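Local coordinates for polysaccharide biosynthesis protein CapD (Bacillus thuringiensis HD-771, PDB 6BWC), which probably works as an NADP-dependent short-chain dehydrogenase-type enzyme on UDP-N-acetylglucosamine, in the route to CMP-pseudaminic acid, at residues E225-K230 against P288-I293; A284-D289 against K307-G312; V167-V172 against T211-E216. The protein carries 2 engineered substitutions. All blocks are in the same frame, centred on the assembly; numbering follows the deposited sequence.

Interaction 1: E225-K230 against P288-I293; sequences ETFILK and PDMFII
Thr226-Leu229 and Met290-Ile293 are neighbouring antiparallel strands of the large Rossmann sheet. Thr226 with Ile293 and Ile228 with Phe291 form the hydrogen-bonded pairs, two backbone bonds each; Phe227 with Ile292 and Leu229 with Met290 are non-hydrogen-bonded. Past the strand ends Lys230 N gives a further bond to Asp289 O (3.0 Å).

On the side of the sheet that carries Phe227, Leu229, Met290 and Ile292, SD of Met290 sits at the edge of the Phe227 ring, 3.5 Å from CD2 of Phe227, a Met-aromatic contact. Met290 CG is anti to its backbone N (chi1 179°) and SD anti to CA, an extended reach that carries the sulfur to the ring. Ile292 runs alongside, CD1 3.5 Å from Phe227 CE2, and helix 207-220 packs onto this face.

The other face brings Ile228 CD1 against Ile293 CD1 (3.6 Å). At its end Lys230 crosses Phe291 at about a right angle: CD lies 3.8 Å from CE2 of Phe291, and NZ forms an off-centre cation-pi contact, 4.5 Å from the centroid of that ring, while the same NZ is also salt-bridged to Glu286.

An antiparallel strand thus extends the parallel sheet of an NADP-binding Rossmann fold.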
# COMPACT_ATOMS: atom_id res chain seq x y z
N GLU C 225 24.05 -22.02 1.22
CA GLU C 225 25.41 -22.02 0.66
C GLU C 225 25.48 -21.08 -0.51
O GLU C 225 24.45 -20.56 -0.97
CB GLU C 225 25.92 -23.41 0.31
CG GLU C 225 25.02 -24.29 -0.52
CD GLU C 225 24.89 -25.67 0.09
OE1 GLU C 225 23.74 -26.09 0.34
OE2 GLU C 225 25.93 -26.34 0.35
N THR C 226 26.71 -20.84 -0.96
CA THR C 226 26.99 -19.98 -2.11
C THR C 226 27.99 -20.69 -3.02
O THR C 226 29.13 -20.90 -2.63
CB THR C 226 27.51 -18.59 -1.66
OG1 THR C 226 26.49 -17.94 -0.87
CG2 THR C 226 27.86 -17.69 -2.86
N PHE C 227 27.57 -21.06 -4.23
CA PHE C 227 28.48 -21.68 -5.20
C PHE C 227 29.17 -20.64 -6.13
O PHE C 227 28.51 -19.79 -6.72
CB PHE C 227 27.71 -22.68 -6.06
CG PHE C 227 27.13 -23.83 -5.29
CD1 PHE C 227 25.90 -23.74 -4.69
CD2 PHE C 227 27.82 -25.02 -5.20
CE1 PHE C 227 25.36 -24.82 -4.00
CE2 PHE C 227 27.30 -26.10 -4.50
CZ PHE C 227 26.07 -26.00 -3.90
N ILE C 228 30.50 -20.72 -6.26
CA ILE C 228 31.25 -19.90 -7.24
C ILE C 228 32.19 -20.77 -8.07
O ILE C 228 32.87 -21.65 -7.57
CB ILE C 228 32.11 -18.78 -6.60
CG1 ILE C 228 31.37 -18.09 -5.46
CG2 ILE C 228 32.58 -17.78 -7.66
CD1 ILE C 228 31.68 -18.67 -4.10
N LEU C 229 32.25 -20.45 -9.35
CA LEU C 229 32.93 -21.27 -10.34
C LEU C 229 34.33 -20.75 -10.50
O LEU C 229 34.55 -19.54 -10.43
CB LEU C 229 32.17 -21.16 -11.65
CG LEU C 229 32.35 -22.27 -12.68
CD1 LEU C 229 31.84 -23.63 -12.18
CD2 LEU C 229 31.64 -21.86 -13.98
N LYS C 230 35.30 -21.65 -10.70
CA LYS C 230 36.68 -21.22 -10.95
C LYS C 230 36.63 -20.67 -12.36
O LYS C 230 36.31 -21.39 -13.29
CB LYS C 230 37.70 -22.36 -10.88
CG LYS C 230 37.58 -23.32 -9.71
CD LYS C 230 38.80 -23.33 -8.80
CE LYS C 230 39.05 -24.74 -8.28
NZ LYS C 230 39.61 -24.81 -6.92
N PRO C 288 36.97 -29.59 -7.44
CA PRO C 288 37.71 -29.42 -8.68
C PRO C 288 37.44 -28.08 -9.40
O PRO C 288 38.36 -27.28 -9.55
CB PRO C 288 37.24 -30.63 -9.53
CG PRO C 288 36.61 -31.61 -8.57
CD PRO C 288 36.71 -31.02 -7.19
N ASP C 289 36.19 -27.82 -9.77
CA ASP C 289 35.81 -26.70 -10.65
C ASP C 289 35.04 -25.55 -9.99
O ASP C 289 34.61 -24.62 -10.68
CB ASP C 289 34.99 -27.26 -11.81
CG ASP C 289 35.86 -27.87 -12.89
OD1 ASP C 289 35.44 -28.91 -13.45
OD2 ASP C 289 36.95 -27.31 -13.19
N MET C 290 34.97 -25.55 -8.66
CA MET C 290 33.96 -24.80 -7.92
C MET C 290 34.35 -24.57 -6.44
O MET C 290 34.96 -25.44 -5.84
CB MET C 290 32.69 -25.63 -7.99
CG MET C 290 31.48 -25.10 -7.27
SD MET C 290 30.20 -26.33 -7.46
CE MET C 290 29.85 -26.14 -9.21
N PHE C 291 34.01 -23.41 -5.88
CA PHE C 291 34.07 -23.20 -4.42
C PHE C 291 32.66 -23.20 -3.86
O PHE C 291 31.73 -22.78 -4.54
CB PHE C 291 34.72 -21.88 -4.02
CG PHE C 291 36.12 -21.67 -4.54
CD1 PHE C 291 37.23 -22.02 -3.77
CD2 PHE C 291 36.33 -21.06 -5.78
CE1 PHE C 291 38.52 -21.78 -4.24
CE2 PHE C 291 37.62 -20.83 -6.26
CZ PHE C 291 38.71 -21.20 -5.48
N ILE C 292 32.52 -23.66 -2.63
CA ILE C 292 31.27 -23.63 -1.89
C ILE C 292 31.54 -22.86 -0.60
O ILE C 292 32.34 -23.31 0.22
CB ILE C 292 30.77 -25.05 -1.56
CG1 ILE C 292 30.52 -25.81 -2.87
CG2 ILE C 292 29.50 -25.01 -0.70
CD1 ILE C 292 30.06 -27.26 -2.75
N ILE C 293 30.91 -21.71 -0.44
CA ILE C 293 30.95 -20.98 0.83
C ILE C 293 29.71 -21.39 1.59
O ILE C 293 28.62 -21.30 1.06
CB ILE C 293 30.94 -19.44 0.64
CG1 ILE C 293 31.97 -19.00 -0.42
CG2 ILE C 293 31.22 -18.73 1.96
CD1 ILE C 293 32.00 -17.49 -0.67
O HOH W 1 26.78 -18.64 1.74

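Interaction 2: A284-D289 against K307-G312; sequences AFELPD and KRAKAG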
# COMPACT_ATOMS: atom_id res chain seq x y z
N ALA C 284 35.48 -21.31 3.22
CA ALA C 284 35.03 -21.84 1.93
C ALA C 284 35.61 -23.23 1.56
O ALA C 284 36.76 -23.54 1.87
CB ALA C 284 35.35 -20.83 0.84
N PHE C 285 34.82 -24.06 0.89
CA PHE C 285 35.27 -25.38 0.41
C PHE C 285 35.68 -25.34 -1.06
O PHE C 285 35.09 -24.61 -1.84
CB PHE C 285 34.18 -26.41 0.68
CG PHE C 285 33.91 -26.61 2.14
CD1 PHE C 285 34.65 -27.53 2.90
CD2 PHE C 285 32.96 -25.83 2.80
CE1 PHE C 285 34.43 -27.69 4.27
CE2 PHE C 285 32.73 -25.99 4.18
CZ PHE C 285 33.46 -26.91 4.91
N GLU C 286 36.72 -26.10 -1.44
CA GLU C 286 37.11 -26.26 -2.84
C GLU C 286 36.67 -27.61 -3.36
O GLU C 286 36.84 -28.62 -2.69
CB GLU C 286 38.62 -26.21 -3.01
CG GLU C 286 39.14 -24.82 -3.25
CD GLU C 286 40.58 -24.78 -3.70
OE1 GLU C 286 41.39 -23.98 -3.16
OE2 GLU C 286 40.89 -25.55 -4.63
N LEU C 287 36.08 -27.59 -4.55
CA LEU C 287 35.88 -28.76 -5.40
C LEU C 287 36.79 -28.54 -6.62
O LEU C 287 37.34 -27.43 -6.80
CB LEU C 287 34.41 -28.88 -5.83
CG LEU C 287 33.37 -29.31 -4.78
CD1 LEU C 287 31.96 -29.03 -5.29
CD2 LEU C 287 33.49 -30.79 -4.40
N PRO C 288 36.97 -29.59 -7.44
CA PRO C 288 37.71 -29.42 -8.68
C PRO C 288 37.44 -28.08 -9.40
O PRO C 288 38.36 -27.28 -9.55
CB PRO C 288 37.24 -30.63 -9.53
CG PRO C 288 36.61 -31.61 -8.57
CD PRO C 288 36.71 -31.02 -7.19
N ASP C 289 36.19 -27.82 -9.77
CA ASP C 289 35.81 -26.70 -10.65
C ASP C 289 35.04 -25.55 -9.99
O ASP C 289 34.61 -24.62 -10.68
CB ASP C 289 34.99 -27.26 -11.81
CG ASP C 289 35.86 -27.87 -12.89
OD1 ASP C 289 35.44 -28.91 -13.45
OD2 ASP C 289 36.95 -27.31 -13.19
N LYS C 307 36.78 -30.65 1.25
CA LYS C 307 38.09 -29.96 1.17
C LYS C 307 38.04 -28.45 1.52
O LYS C 307 37.27 -27.70 0.92
CB LYS C 307 38.71 -30.15 -0.23
CG LYS C 307 40.22 -29.90 -0.26
CD LYS C 307 40.75 -29.32 -1.57
CE LYS C 307 42.06 -28.57 -1.34
NZ LYS C 307 42.70 -28.02 -2.57
N ARG C 308 38.87 -28.01 2.47
CA ARG C 308 38.96 -26.59 2.82
C ARG C 308 39.83 -25.91 1.80
O ARG C 308 40.82 -26.46 1.35
CB ARG C 308 39.53 -26.36 4.22
CG ARG C 308 38.51 -26.31 5.34
CD ARG C 308 39.14 -26.75 6.65
NE ARG C 308 38.45 -26.27 7.85
CZ ARG C 308 38.72 -26.66 9.11
NH1 ARG C 308 39.68 -27.55 9.38
NH2 ARG C 308 38.03 -26.15 10.12
N ALA C 309 39.45 -24.70 1.44
CA ALA C 309 40.10 -23.93 0.38
C ALA C 309 41.27 -23.23 0.99
O ALA C 309 41.36 -23.14 2.22
CB ALA C 309 39.13 -22.92 -0.19
N LYS C 310 42.16 -22.70 0.14
CA LYS C 310 43.23 -21.84 0.63
C LYS C 310 42.66 -20.45 0.99
O LYS C 310 41.69 -20.01 0.36
CB LYS C 310 44.38 -21.73 -0.39
CG LYS C 310 45.74 -21.41 0.24
CD LYS C 310 46.33 -22.60 1.01
CE LYS C 310 47.00 -22.17 2.33
NZ LYS C 310 47.97 -23.19 2.87
N ALA C 311 43.24 -19.77 2.00
CA ALA C 311 42.91 -18.37 2.32
C ALA C 311 43.42 -17.44 1.21
O ALA C 311 43.95 -17.90 0.21
CB ALA C 311 43.50 -17.94 3.65
N GLY C 312 43.23 -16.14 1.38
CA GLY C 312 43.85 -15.16 0.48
C GLY C 312 42.89 -14.51 -0.47
O GLY C 312 41.73 -14.91 -0.57
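The tight part of this contact is gathered round Phe285 and Ala309, where the backbone of the short strand 285-286 is bridged to the loop 307-312. Phe285 faces Arg308 in a single bridge. Two backbone bonds flank it: Ala309 N donates to Ala284 O (3.0 Å), and Glu286 N donates to Lys307 O at 2.9 Å.

The side chains close in on the same carbonyls. Lys307 O, besides accepting the Glu286 N-H, lies at the edge of the Phe285 ring, 3.3 Å from CD1 of Phe285, and also meets the CA-H of that residue. Phe285 CG stands beside its own backbone N (chi1 -64°), on the side where Lys307 O lies 3.7 Å from it, and the ring also packs on Pro294 and Ala306. From the loop, the CB of Ala309 points into the strand, 3.2 Å from Ala284 O and 3.6 Å from CG of Glu286; beyond it lies Phe291 of the next strand.

Outward the contact slackens. Glu286 and Lys307 lie side by side and point the same way, CB of Glu286 4.0 Å from CD of Lys307. Their salt bridge is long, with OE2 of Glu286 3.7 Å from Lys307 NZ. The stronger partner of that carboxylate is Lys230, so Lys307 is a second, more distant cationic partner. The side chains of Arg308 and Lys310, both exposed, set out away from the strand, although Lys310 O is tied back into the fold by the hydroxyl of Tyr314.

What remains is an isolated beta bridge: two backbone bonds and the methyl of Ala309 fasten an otherwise irregular loop to the edge strand, within this chain, of a Rossmann-type sheet.

Interaction 3: V167-V172 against T211-E216; sequences VRFGNV and TMLTIE. With UD1 (uridine-diphosphate-N-acetylglucosamine), chain O.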
# COMPACT_ATOMS: atom_id res chain seq x y z
N VAL C 167 24.09 -18.66 -6.09
CA VAL C 167 25.14 -18.98 -7.03
C VAL C 167 25.83 -17.62 -7.21
O VAL C 167 25.34 -16.65 -6.64
CB VAL C 167 24.46 -19.61 -8.27
CG1 VAL C 167 24.89 -18.98 -9.57
CG2 VAL C 167 24.70 -21.10 -8.28
N ARG C 168 26.96 -17.51 -7.92
CA ARG C 168 27.65 -16.20 -8.01
C ARG C 168 28.52 -16.13 -9.26
O ARG C 168 29.54 -16.79 -9.37
CB ARG C 168 28.48 -15.95 -6.74
CG ARG C 168 28.76 -14.49 -6.36
CD ARG C 168 29.79 -14.42 -5.22
NE ARG C 168 29.23 -14.26 -3.86
CZ ARG C 168 29.93 -14.25 -2.72
NH1 ARG C 168 31.25 -14.42 -2.71
NH2 ARG C 168 29.33 -14.07 -1.56
N PHE C 169 28.08 -15.30 -10.19
CA PHE C 169 28.62 -15.27 -11.55
C PHE C 169 29.72 -14.22 -11.73
O PHE C 169 29.79 -13.23 -10.98
CB PHE C 169 27.51 -14.90 -12.59
CG PHE C 169 26.34 -15.86 -12.69
CD1 PHE C 169 25.11 -15.37 -13.11
CD2 PHE C 169 26.45 -17.21 -12.41
CE1 PHE C 169 24.01 -16.21 -13.25
CE2 PHE C 169 25.36 -18.06 -12.55
CZ PHE C 169 24.13 -17.55 -12.96
N GLY C 170 30.52 -14.42 -12.77
CA GLY C 170 31.28 -13.33 -13.38
C GLY C 170 30.77 -13.08 -14.77
O GLY C 170 29.81 -13.69 -15.20
N ASN C 171 31.43 -12.18 -15.49
CA ASN C 171 30.88 -11.65 -16.72
C ASN C 171 30.49 -12.77 -17.64
O ASN C 171 31.34 -13.52 -18.06
CB ASN C 171 31.87 -10.71 -17.43
CG ASN C 171 32.17 -9.48 -16.61
OD1 ASN C 171 32.53 -9.59 -15.44
ND2 ASN C 171 32.02 -8.32 -17.22
N VAL C 172 29.21 -12.87 -17.96
CA VAL C 172 28.70 -13.96 -18.80
C VAL C 172 28.77 -13.52 -20.24
O VAL C 172 28.06 -12.61 -20.64
CB VAL C 172 27.27 -14.37 -18.42
CG1 VAL C 172 26.86 -15.63 -19.17
CG2 VAL C 172 27.17 -14.60 -16.92
N THR C 211 24.87 -21.44 -16.86
CA THR C 211 23.71 -22.34 -16.82
C THR C 211 23.92 -23.59 -15.91
O THR C 211 23.07 -23.89 -15.05
CB THR C 211 23.30 -22.77 -18.25
OG1 THR C 211 23.50 -21.70 -19.17
CG2 THR C 211 21.85 -23.18 -18.30
N MET C 212 25.05 -24.29 -16.08
CA MET C 212 25.34 -25.52 -15.34
C MET C 212 25.61 -25.26 -13.88
O MET C 212 25.21 -26.06 -13.03
CB MET C 212 26.51 -26.30 -15.94
CG MET C 212 26.22 -26.97 -17.28
SD MET C 212 24.60 -27.76 -17.39
CE MET C 212 24.70 -28.89 -15.98
N LEU C 213 26.28 -24.16 -13.59
CA LEU C 213 26.51 -23.73 -12.21
C LEU C 213 25.18 -23.65 -11.47
O LEU C 213 25.01 -24.28 -10.43
CB LEU C 213 27.24 -22.38 -12.18
CG LEU C 213 27.62 -21.82 -10.80
CD1 LEU C 213 28.52 -22.81 -10.05
CD2 LEU C 213 28.28 -20.43 -10.85
N THR C 214 24.24 -22.89 -12.04
CA THR C 214 22.92 -22.67 -11.45
C THR C 214 22.10 -23.98 -11.31
O THR C 214 21.65 -24.32 -10.21
CB THR C 214 22.08 -21.64 -12.25
OG1 THR C 214 22.92 -20.60 -12.79
CG2 THR C 214 21.01 -21.00 -11.35
N ILE C 215 21.95 -24.70 -12.42
CA ILE C 215 21.29 -26.00 -12.41
C ILE C 215 21.90 -27.00 -11.37
O ILE C 215 21.14 -27.64 -10.63
CB ILE C 215 21.19 -26.58 -13.85
CG1 ILE C 215 20.06 -25.89 -14.59
CG2 ILE C 215 20.94 -28.08 -13.85
CD1 ILE C 215 20.12 -26.05 -16.09
N GLU C 216 23.24 -27.11 -11.31
CA GLU C 216 23.92 -27.96 -10.27
C GLU C 216 23.54 -27.57 -8.85
O GLU C 216 23.15 -28.41 -8.05
CB GLU C 216 25.45 -27.93 -10.35
CG GLU C 216 26.06 -29.25 -10.79
CD GLU C 216 26.26 -30.23 -9.64
OE1 GLU C 216 26.94 -29.86 -8.67
OE2 GLU C 216 25.78 -31.39 -9.72
C1' UD1 O . 28.71 -7.61 -15.91
C2' UD1 O . 27.27 -7.69 -15.44
C3' UD1 O . 27.16 -7.45 -13.94
C4' UD1 O . 28.14 -8.30 -13.15
C5' UD1 O . 29.53 -8.38 -13.80
C6' UD1 O . 30.35 -9.51 -13.17
C7' UD1 O . 25.93 -6.93 -17.36
C8' UD1 O . 25.33 -5.72 -18.05
N2' UD1 O . 26.45 -6.72 -16.15
O1' UD1 O . 29.26 -6.35 -15.58
O3' UD1 O . 25.80 -7.72 -13.53
O4' UD1 O . 28.28 -7.81 -11.83
O5' UD1 O . 29.46 -8.58 -15.23
O6' UD1 O . 31.73 -9.16 -13.04
O7' UD1 O . 25.97 -8.01 -17.94
N1 UD1 O . 33.34 -1.40 -21.19
C2 UD1 O . 33.92 -0.60 -22.22
N3 UD1 O . 33.13 0.15 -23.01
C4 UD1 O . 31.79 0.15 -22.87
C5 UD1 O . 31.19 -0.62 -21.91
C6 UD1 O . 31.98 -1.41 -21.09
O2 UD1 O . 35.15 -0.54 -22.38
O4 UD1 O . 31.06 0.83 -23.61
C1B UD1 O . 34.17 -2.22 -20.28
C2B UD1 O . 33.83 -2.11 -18.80
O2' UD1 O . 34.50 -1.03 -18.16
C3B UD1 O . 34.19 -3.47 -18.23
C4B UD1 O . 33.96 -4.38 -19.42
O4B UD1 O . 33.96 -3.57 -20.60
O3B UD1 O . 35.55 -3.61 -17.83
C5B UD1 O . 32.65 -5.14 -19.35
O5B UD1 O . 31.48 -4.31 -19.35
PA UD1 O . 30.08 -5.11 -19.37
O1A UD1 O . 28.90 -4.22 -19.69
O2A UD1 O . 30.20 -6.41 -20.18
O3A UD1 O . 29.94 -5.82 -17.93
PB UD1 O . 30.36 -5.46 -16.40
O1B UD1 O . 30.00 -4.02 -16.10
O2B UD1 O . 31.76 -5.91 -16.00
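Leu213 and Thr214, neighbours on helix 207-220, press against Val167 and Phe169 at the end of strand 163-169. CD2 of Leu213 does most of the touching: it is 3.9 Å from CG1 of Val167 and 4.0 Å from CD2 of Phe169, and Leu213 slides past both side chains in the opposite direction. Leu213 CG is anti to its backbone N (chi1 -177°), close to both methyls of Val167. Thr214 crosses Phe169 at about a right angle, with OG1 in the ring plane at its edge, 3.3 Å from CZ of Phe169. That oxygen is hydrogen-bonded to Ala210 O within its own helix, so the ring meets a hydroxyl already engaged.

No hydrogen bond joins strand and helix; their short axes approach to 8.8 Å, nearly antiparallel. Behind the contact, Val167 and Phe169 are held by backbone bonds to strand 123-129, while Phe169 also packs on Ile19 and Met205. Arg168, on the opposite face, forms salt bridges with Glu147 and Glu280.

The chain then leads into the cleft that holds the cofactor and the nucleotide sugar. Phe169 borders the bound NADP, and the backbone N of Val172 bonds to the nicotinamide carboxamide oxygen. Asn171 grips the nucleotide sugar at two points: OD1 accepts from the O6' hydroxyl (2.6 Å), and ND2 donates to the phosphate oxygen O2B at 2.7 Å. With one end accepting and the other donating, the orientation of the amide is set.

The chemistry is therefore divided: a largely apolar seat, with one hydroxyl already bonded within its helix, lies under the strand end, and beyond it the Asn171 amide and the backbone N of Val172 meet the sugar and the nicotinamide, consistent with an NADP-dependent enzyme that acts on the hexose.

How the interactions relate
Interaction 3 is the buried one, near the centre of the chain and next to cofactor and sugar; interaction 1 is partly buried, and interaction 2 lies at the surface. All three reach the same sheet. Strand 226-229 adjoins strand 163-169, and Met290 CE touches Leu213 CD1 (3.7 Å), joining interactions 1 and 3 under helix 207-220. Interactions 1 and 2 share Pro288 and Asp289, and Lys230 NZ meets Glu286 OE2 in a salt bridge of 2.7 Å. Interactions 2 and 3 do not touch, their centres about 17 Å apart. Packing without a hydrogen bond across joins strand and helix inside; regular strand pairing follows, then a lone bridge among charged side chains.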